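Acetyl xylan esterase (PDB 6XYC) hydrolyses acetyl and feruloyl esters on complex natural xylans, as a bifunctional alpha/beta-hydrolase esterase from the gut microbiota. Local coordinates at residues Y100-A105 / L156-H161; Q90-K95 / G150-Y155; V15-D20 / K95-Y100. All coordinates share one frame; numbering follows the deposited sequence.

Contact 1. Residues Y100-A105 / L156-H161; sequences YVRSNA and LSTGSH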
# COMPACT_ATOMS: atom_id res chain seq x y z
N TYR A 100 -12.72 2.32 7.51
CA TYR A 100 -13.39 1.27 8.26
C TYR A 100 -12.59 0.90 9.51
O TYR A 100 -13.15 0.74 10.60
CB TYR A 100 -13.60 0.04 7.39
CG TYR A 100 -14.24 -1.10 8.14
CD1 TYR A 100 -13.48 -2.01 8.85
CD2 TYR A 100 -15.62 -1.24 8.15
CE1 TYR A 100 -14.08 -3.04 9.55
CE2 TYR A 100 -16.22 -2.26 8.84
CZ TYR A 100 -15.45 -3.16 9.54
OH TYR A 100 -16.05 -4.19 10.22
N VAL A 101 -11.27 0.76 9.36
CA VAL A 101 -10.43 0.35 10.48
C VAL A 101 -10.39 1.45 11.53
O VAL A 101 -10.56 1.19 12.73
CB VAL A 101 -9.02 -0.00 9.98
CG1 VAL A 101 -8.09 -0.23 11.15
CG2 VAL A 101 -9.07 -1.23 9.08
N ARG A 102 -10.17 2.70 11.11
CA ARG A 102 -10.11 3.81 12.06
C ARG A 102 -11.43 3.96 12.80
O ARG A 102 -11.46 4.10 14.03
CB ARG A 102 -9.75 5.11 11.34
CG ARG A 102 -9.74 6.33 12.25
CD ARG A 102 -9.03 7.52 11.61
NE ARG A 102 -7.58 7.41 11.69
CZ ARG A 102 -6.78 7.29 10.64
NH1 ARG A 102 -7.28 7.26 9.42
NH2 ARG A 102 -5.47 7.20 10.82
N SER A 103 -12.55 3.92 12.07
CA SER A 103 -13.85 4.11 12.70
C SER A 103 -14.16 2.98 13.67
O SER A 103 -14.71 3.22 14.76
CB SER A 103 -14.94 4.22 11.64
OG SER A 103 -16.23 4.35 12.22
N ASN A 104 -13.82 1.74 13.31
CA ASN A 104 -14.20 0.56 14.08
C ASN A 104 -13.07 0.06 14.98
O ASN A 104 -13.14 -1.07 15.47
CB ASN A 104 -14.65 -0.54 13.13
CG ASN A 104 -15.96 -0.21 12.43
OD1 ASN A 104 -17.03 -0.24 13.04
ND2 ASN A 104 -15.88 0.13 11.15
N ALA A 105 -12.05 0.88 15.22
CA ALA A 105 -10.86 0.43 15.94
C ALA A 105 -11.22 -0.18 17.29
O ALA A 105 -10.74 -1.26 17.65
CB ALA A 105 -9.89 1.59 16.12
N LEU A 156 -17.74 7.60 5.77
CA LEU A 156 -17.15 8.70 5.01
C LEU A 156 -16.69 9.84 5.92
O LEU A 156 -15.77 10.58 5.56
CB LEU A 156 -18.15 9.21 3.98
CG LEU A 156 -18.68 8.18 2.98
CD1 LEU A 156 -19.59 8.82 1.95
CD2 LEU A 156 -17.52 7.46 2.31
N SER A 157 -17.33 10.00 7.08
CA SER A 157 -16.94 11.07 7.99
C SER A 157 -15.62 10.79 8.69
O SER A 157 -15.04 11.71 9.28
CB SER A 157 -18.04 11.29 9.03
OG SER A 157 -17.98 10.31 10.05
N THR A 158 -15.13 9.55 8.64
CA THR A 158 -13.88 9.19 9.29
C THR A 158 -12.69 9.54 8.41
O THR A 158 -12.75 9.43 7.18
CB THR A 158 -13.87 7.69 9.61
OG1 THR A 158 -15.01 7.35 10.40
CG2 THR A 158 -12.60 7.31 10.35
N GLY A 159 -11.60 9.95 9.04
CA GLY A 159 -10.39 10.26 8.30
C GLY A 159 -9.75 9.02 7.70
O GLY A 159 -9.82 7.92 8.26
N SER A 160 -9.10 9.22 6.56
CA SER A 160 -8.49 8.13 5.81
C SER A 160 -6.97 8.24 5.76
O SER A 160 -6.33 7.58 4.93
CB SER A 160 -9.05 8.09 4.39
OG SER A 160 -8.70 9.26 3.67
N HIS A 161 -6.37 9.03 6.64
CA HIS A 161 -4.93 9.28 6.62
C HIS A 161 -4.16 8.09 7.20
O HIS A 161 -4.68 7.33 8.03
CB HIS A 161 -4.60 10.56 7.39
CG HIS A 161 -4.28 10.33 8.83
ND1 HIS A 161 -5.24 10.36 9.82
CD2 HIS A 161 -3.10 10.09 9.45
CE1 HIS A 161 -4.67 10.14 10.99
NE2 HIS A 161 -3.37 9.97 10.79
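Arg102 lays its guanidinium flat on the imidazole of His161, the planes 11° apart and the centres 4.0 Å from each other. NH2 carries the overlap: it sits over one face of the ring, off-centre toward the rim, 3.1 Å from CE1 of His161. The edge of the same guanidinium is given to backbone oxygens. NH1 and NH2 of Arg102 converge end-on upon His161 O, each at 2.9 Å; NH1 lies in the carbonyl plane on a lone pair, whereas NH2 stands above that plane. NH1 also donates to Gly159 O at 2.9 Å, again from above the carbonyl plane. A bend at chi3 (-80°) turns NE off the otherwise extended chain. Nearer the helix, Thr158 props the methylenes, its CG2 3.6 Å from Arg102 CG, while its OG1 lies 3.4 Å from Ser103 CB. In the second shell, Asp163 OD2 is hydrogen-bonded to His161 NE2, which would help fix the rotation of the ring stacked on the arginine, and Ser160 OG is tied to Glu149. The loop is thus clipped at the surface to the last turn of helix 89-103, just before the chain enters strand 164-168, which runs parallel to strand 114-120 in the central sheet.

Contact 2. Residues Q90-K95 / G150-Y155; sequences QIQDVK and GSLGNY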
# COMPACT_ATOMS: atom_id res chain seq x y z
N GLN A 90 -9.02 1.43 -7.19
CA GLN A 90 -8.14 0.71 -6.28
C GLN A 90 -7.74 1.57 -5.08
O GLN A 90 -7.68 1.07 -3.95
CB GLN A 90 -6.91 0.23 -7.03
CG GLN A 90 -7.18 -0.93 -8.00
CD GLN A 90 -7.90 -0.49 -9.26
OE1 GLN A 90 -7.79 0.66 -9.68
NE2 GLN A 90 -8.65 -1.40 -9.86
N ILE A 91 -7.46 2.86 -5.29
CA ILE A 91 -7.11 3.69 -4.15
C ILE A 91 -8.36 4.07 -3.35
O ILE A 91 -8.29 4.22 -2.13
CB ILE A 91 -6.32 4.94 -4.61
CG1 ILE A 91 -5.82 5.73 -3.41
CG2 ILE A 91 -7.16 5.82 -5.52
CD1 ILE A 91 -4.96 4.93 -2.43
N GLN A 92 -9.51 4.20 -4.01
CA GLN A 92 -10.76 4.41 -3.28
C GLN A 92 -11.05 3.21 -2.37
O GLN A 92 -11.57 3.37 -1.26
CB GLN A 92 -11.92 4.63 -4.24
CG GLN A 92 -11.95 6.00 -4.88
CD GLN A 92 -13.25 6.26 -5.60
OE1 GLN A 92 -14.22 5.52 -5.45
NE2 GLN A 92 -13.29 7.33 -6.38
N ASP A 93 -10.73 2.01 -2.84
CA ASP A 93 -10.89 0.82 -2.00
C ASP A 93 -10.00 0.91 -0.77
O ASP A 93 -10.45 0.69 0.36
CB ASP A 93 -10.57 -0.43 -2.81
CG ASP A 93 -11.62 -0.73 -3.86
OD1 ASP A 93 -12.71 -0.13 -3.80
OD2 ASP A 93 -11.36 -1.57 -4.75
N VAL A 94 -8.72 1.24 -0.97
CA VAL A 94 -7.79 1.37 0.15
C VAL A 94 -8.30 2.41 1.13
O VAL A 94 -8.32 2.18 2.35
CB VAL A 94 -6.38 1.72 -0.36
CG1 VAL A 94 -5.45 1.96 0.82
CG2 VAL A 94 -5.86 0.61 -1.26
N LYS A 95 -8.73 3.57 0.63
CA LYS A 95 -9.20 4.63 1.52
C LYS A 95 -10.40 4.16 2.33
O LYS A 95 -10.49 4.45 3.53
CB LYS A 95 -9.54 5.88 0.70
CG LYS A 95 -8.36 6.47 -0.07
CD LYS A 95 -7.49 7.36 0.81
CE LYS A 95 -6.31 7.91 0.02
NZ LYS A 95 -5.68 9.09 0.68
N GLY A 150 -12.91 9.07 -2.69
CA GLY A 150 -14.06 8.25 -3.00
C GLY A 150 -15.17 8.38 -1.97
O GLY A 150 -15.07 9.10 -0.97
N SER A 151 -16.25 7.64 -2.23
CA SER A 151 -17.45 7.68 -1.41
C SER A 151 -17.91 6.28 -1.02
O SER A 151 -19.10 6.09 -0.72
CB SER A 151 -18.59 8.39 -2.14
OG SER A 151 -18.41 9.80 -2.19
N LEU A 152 -17.01 5.32 -0.99
CA LEU A 152 -17.39 3.94 -0.74
C LEU A 152 -17.67 3.70 0.74
O LEU A 152 -16.94 4.17 1.62
CB LEU A 152 -16.29 2.99 -1.21
CG LEU A 152 -16.00 2.82 -2.70
CD1 LEU A 152 -14.91 1.77 -2.86
CD2 LEU A 152 -17.25 2.43 -3.45
N GLY A 153 -18.74 2.96 1.01
CA GLY A 153 -19.00 2.52 2.36
C GLY A 153 -19.72 3.55 3.21
O GLY A 153 -20.19 4.59 2.73
N ASN A 154 -19.78 3.25 4.51
CA ASN A 154 -20.61 3.99 5.45
C ASN A 154 -19.81 4.68 6.54
O ASN A 154 -20.32 4.93 7.63
CB ASN A 154 -21.64 3.07 6.08
CG ASN A 154 -22.66 2.54 5.09
OD1 ASN A 154 -22.73 3.01 3.96
ND2 ASN A 154 -23.46 1.57 5.52
N TYR A 155 -18.55 5.03 6.26
CA TYR A 155 -17.70 5.69 7.25
C TYR A 155 -17.02 6.91 6.64
O TYR A 155 -15.89 7.26 6.99
CB TYR A 155 -16.69 4.69 7.80
CG TYR A 155 -17.37 3.47 8.36
CD1 TYR A 155 -17.86 3.45 9.66
CD2 TYR A 155 -17.53 2.33 7.59
CE1 TYR A 155 -18.49 2.33 10.18
CE2 TYR A 155 -18.16 1.21 8.09
CZ TYR A 155 -18.64 1.21 9.39
OH TYR A 155 -19.26 0.09 9.90
O HOH W 1 -13.59 5.40 -1.03
O HOH W 2 -16.72 6.50 -4.79
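Gln92 lays its side chain across the alpha carbon of Gly150, and here the two backbones come closest, CA to CA 5.1 Å. CD of Gln92 is 3.4 Å from Gly150 CA, with CG almost as near. A side chain on Gly150 would point straight into that CG, and the backbone there also has a positive phi (73°), a second reason for a residue without one. The amide end is held by Asp147, whose backbone O accepts from Gln92 NE2 and whose OD1 accepts from Gly150 N. The other close touch is at Leu152, where CD1 presses to 3.1 Å from Asp93 OD1, an oxygen that also pairs with His25 NE2 and Arg80 NH2. Helix 89-103 is the crossover of a beta-alpha-beta unit between parallel strands 73-77 and 114-120 of the alpha/beta-hydrolase sheet, and the loop after strand 144-147 runs alongside it. Toward Ser151, which is exposed, the fit slackens and water does the joining, for no direct hydrogen bond spans the two segments. One water donates to Gln92 OE1 and accepts from Ser151 N, both at 2.8 Å. Another donates to Gln92 O at 2.9 Å, but its second link, from Leu152 N at 3.4 Å, is weak.

Contact 3. Residues V15-D20 / K95-Y100; sequences VNYASD and KAAIRY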
# COMPACT_ATOMS: atom_id res chain seq x y z
N VAL A 15 -14.14 -9.74 6.66
CA VAL A 15 -14.95 -8.63 7.13
C VAL A 15 -15.07 -7.64 5.98
O VAL A 15 -14.06 -7.16 5.45
CB VAL A 15 -14.32 -7.97 8.36
CG1 VAL A 15 -15.10 -6.75 8.77
CG2 VAL A 15 -14.20 -8.99 9.50
N ASN A 16 -16.30 -7.36 5.56
CA ASN A 16 -16.52 -6.40 4.48
C ASN A 16 -16.37 -4.99 5.03
O ASN A 16 -16.97 -4.65 6.06
CB ASN A 16 -17.90 -6.60 3.86
CG ASN A 16 -18.10 -5.75 2.62
OD1 ASN A 16 -18.48 -4.58 2.70
ND2 ASN A 16 -17.82 -6.33 1.45
N TYR A 17 -15.57 -4.17 4.35
CA TYR A 17 -15.31 -2.81 4.80
C TYR A 17 -16.07 -1.76 4.00
O TYR A 17 -15.99 -0.57 4.34
CB TYR A 17 -13.80 -2.51 4.77
CG TYR A 17 -13.14 -2.57 3.40
CD1 TYR A 17 -13.31 -1.55 2.47
CD2 TYR A 17 -12.31 -3.63 3.06
CE1 TYR A 17 -12.70 -1.60 1.24
CE2 TYR A 17 -11.69 -3.69 1.82
CZ TYR A 17 -11.89 -2.67 0.92
OH TYR A 17 -11.28 -2.71 -0.31
N ALA A 18 -16.80 -2.15 2.96
CA ALA A 18 -17.53 -1.21 2.12
C ALA A 18 -19.04 -1.33 2.26
O ALA A 18 -19.78 -0.76 1.44
CB ALA A 18 -17.14 -1.41 0.65
N SER A 19 -19.52 -2.06 3.26
CA SER A 19 -20.96 -2.24 3.47
C SER A 19 -21.63 -2.76 2.20
O SER A 19 -22.74 -2.36 1.85
CB SER A 19 -21.61 -0.94 3.92
OG SER A 19 -21.09 -0.49 5.16
N ASP A 20 -20.93 -3.64 1.48
CA ASP A 20 -21.52 -4.29 0.32
C ASP A 20 -21.29 -5.79 0.39
O ASP A 20 -20.92 -6.32 1.44
CB ASP A 20 -20.97 -3.70 -0.98
CG ASP A 20 -19.48 -3.90 -1.16
OD1 ASP A 20 -18.87 -3.06 -1.84
OD2 ASP A 20 -18.92 -4.90 -0.66
N LYS A 95 -8.73 3.57 0.63
CA LYS A 95 -9.20 4.63 1.52
C LYS A 95 -10.40 4.16 2.33
O LYS A 95 -10.49 4.45 3.53
CB LYS A 95 -9.54 5.88 0.70
CG LYS A 95 -8.36 6.47 -0.07
CD LYS A 95 -7.49 7.36 0.81
CE LYS A 95 -6.31 7.91 0.02
NZ LYS A 95 -5.68 9.09 0.68
N ALA A 96 -11.31 3.42 1.70
CA ALA A 96 -12.47 2.92 2.42
C ALA A 96 -12.06 1.93 3.49
O ALA A 96 -12.63 1.92 4.59
CB ALA A 96 -13.45 2.26 1.44
N ALA A 97 -11.07 1.09 3.20
CA ALA A 97 -10.59 0.16 4.22
C ALA A 97 -9.99 0.91 5.40
O ALA A 97 -10.22 0.54 6.55
CB ALA A 97 -9.55 -0.79 3.62
N ILE A 98 -9.21 1.96 5.13
CA ILE A 98 -8.61 2.76 6.20
C ILE A 98 -9.71 3.37 7.07
O ILE A 98 -9.63 3.34 8.30
CB ILE A 98 -7.70 3.85 5.61
CG1 ILE A 98 -6.47 3.23 4.95
CG2 ILE A 98 -7.30 4.82 6.69
CD1 ILE A 98 -5.77 4.16 3.99
N ARG A 99 -10.72 3.96 6.43
CA ARG A 99 -11.81 4.57 7.19
C ARG A 99 -12.54 3.53 8.04
O ARG A 99 -12.94 3.82 9.18
CB ARG A 99 -12.80 5.24 6.23
CG ARG A 99 -12.24 6.44 5.48
CD ARG A 99 -13.35 7.26 4.84
NE ARG A 99 -14.12 6.51 3.85
CZ ARG A 99 -13.83 6.47 2.55
NH1 ARG A 99 -12.78 7.14 2.08
NH2 ARG A 99 -14.58 5.76 1.72
N TYR A 100 -12.72 2.32 7.51
CA TYR A 100 -13.39 1.27 8.26
C TYR A 100 -12.59 0.90 9.51
O TYR A 100 -13.15 0.74 10.60
CB TYR A 100 -13.60 0.04 7.39
CG TYR A 100 -14.24 -1.10 8.14
CD1 TYR A 100 -13.48 -2.01 8.85
CD2 TYR A 100 -15.62 -1.24 8.15
CE1 TYR A 100 -14.08 -3.04 9.55
CE2 TYR A 100 -16.22 -2.26 8.84
CZ TYR A 100 -15.45 -3.16 9.54
OH TYR A 100 -16.05 -4.19 10.22
O HOH W 3 -18.45 -5.36 8.37
O HOH W 4 -15.31 2.05 4.76
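Tyr17 spreads its ring over Ala97, whose methyl is the bump that meets the middle of the face: CB stands 3.8 Å from the ring centroid and 1° off the normal, a nearly axial CH-pi contact. The ring belongs to a turn that follows strand 8-16 and packs on helix 89-103 of the alpha/beta-hydrolase fold. Asn16 shapes this turn as an Asx turn; its OD1 takes Ala18 N and Asp20 N from opposite faces of the amide plane. With Tyr17 CG in the crowded position between the backbone N and the carbonyl carbon (chi1 62°), that atom lies 3.8 Å from Ala97 CA. Farther round the ring, Tyr17 CE1 reaches Ala96 CB at 3.9 Å. Two alanines in succession make the shallow seat that admits so broad a group, and Asn78 O receives the Tyr17 hydroxyl beyond it. Tyr100 answers from the helix side: its ring is covered on one face by Tyr17 CA, 4.1 Å from the centroid, and Val15 CG1 nudges its OH at 3.1 Å. That OH is hydrogen-bonded to Tyr108 OH. An alanine in place of Tyr100 would probably open a gap beside Val15 CG1 and Tyr17 CA and leave the Tyr108 hydroxyl without that mate. A water bridges Tyr100 OH to Asn16 O. Another, lodged between turn and helix, donates one hydrogen bond to Tyr17 O and one to Ala96 O, each 2.7 Å long.

In the fold
All three contacts hold helix 89-103. Contact 3, the buried one, sets the turn after strand 8-16 against it, with the Tyr17 ring on alanine methyls and the Tyr100 ring against the turn's backbone and Val15. Contacts 1 and 2 fasten successive parts of the loop between strands 144-147 and 164-168. Contact 2 is partly buried and joins by close packing and bridging waters, whereas contact 1, at the surface, relies on a stacked arginine and its direct bonds to carbonyls. Their centres lie 7 to 10 Å apart, and neighbours interlock: Tyr155 of contact 2 meets the Tyr100 ring at about 90°, and Arg99 NH2 from contact 3 probably hydrogen-bonds to Leu152 O.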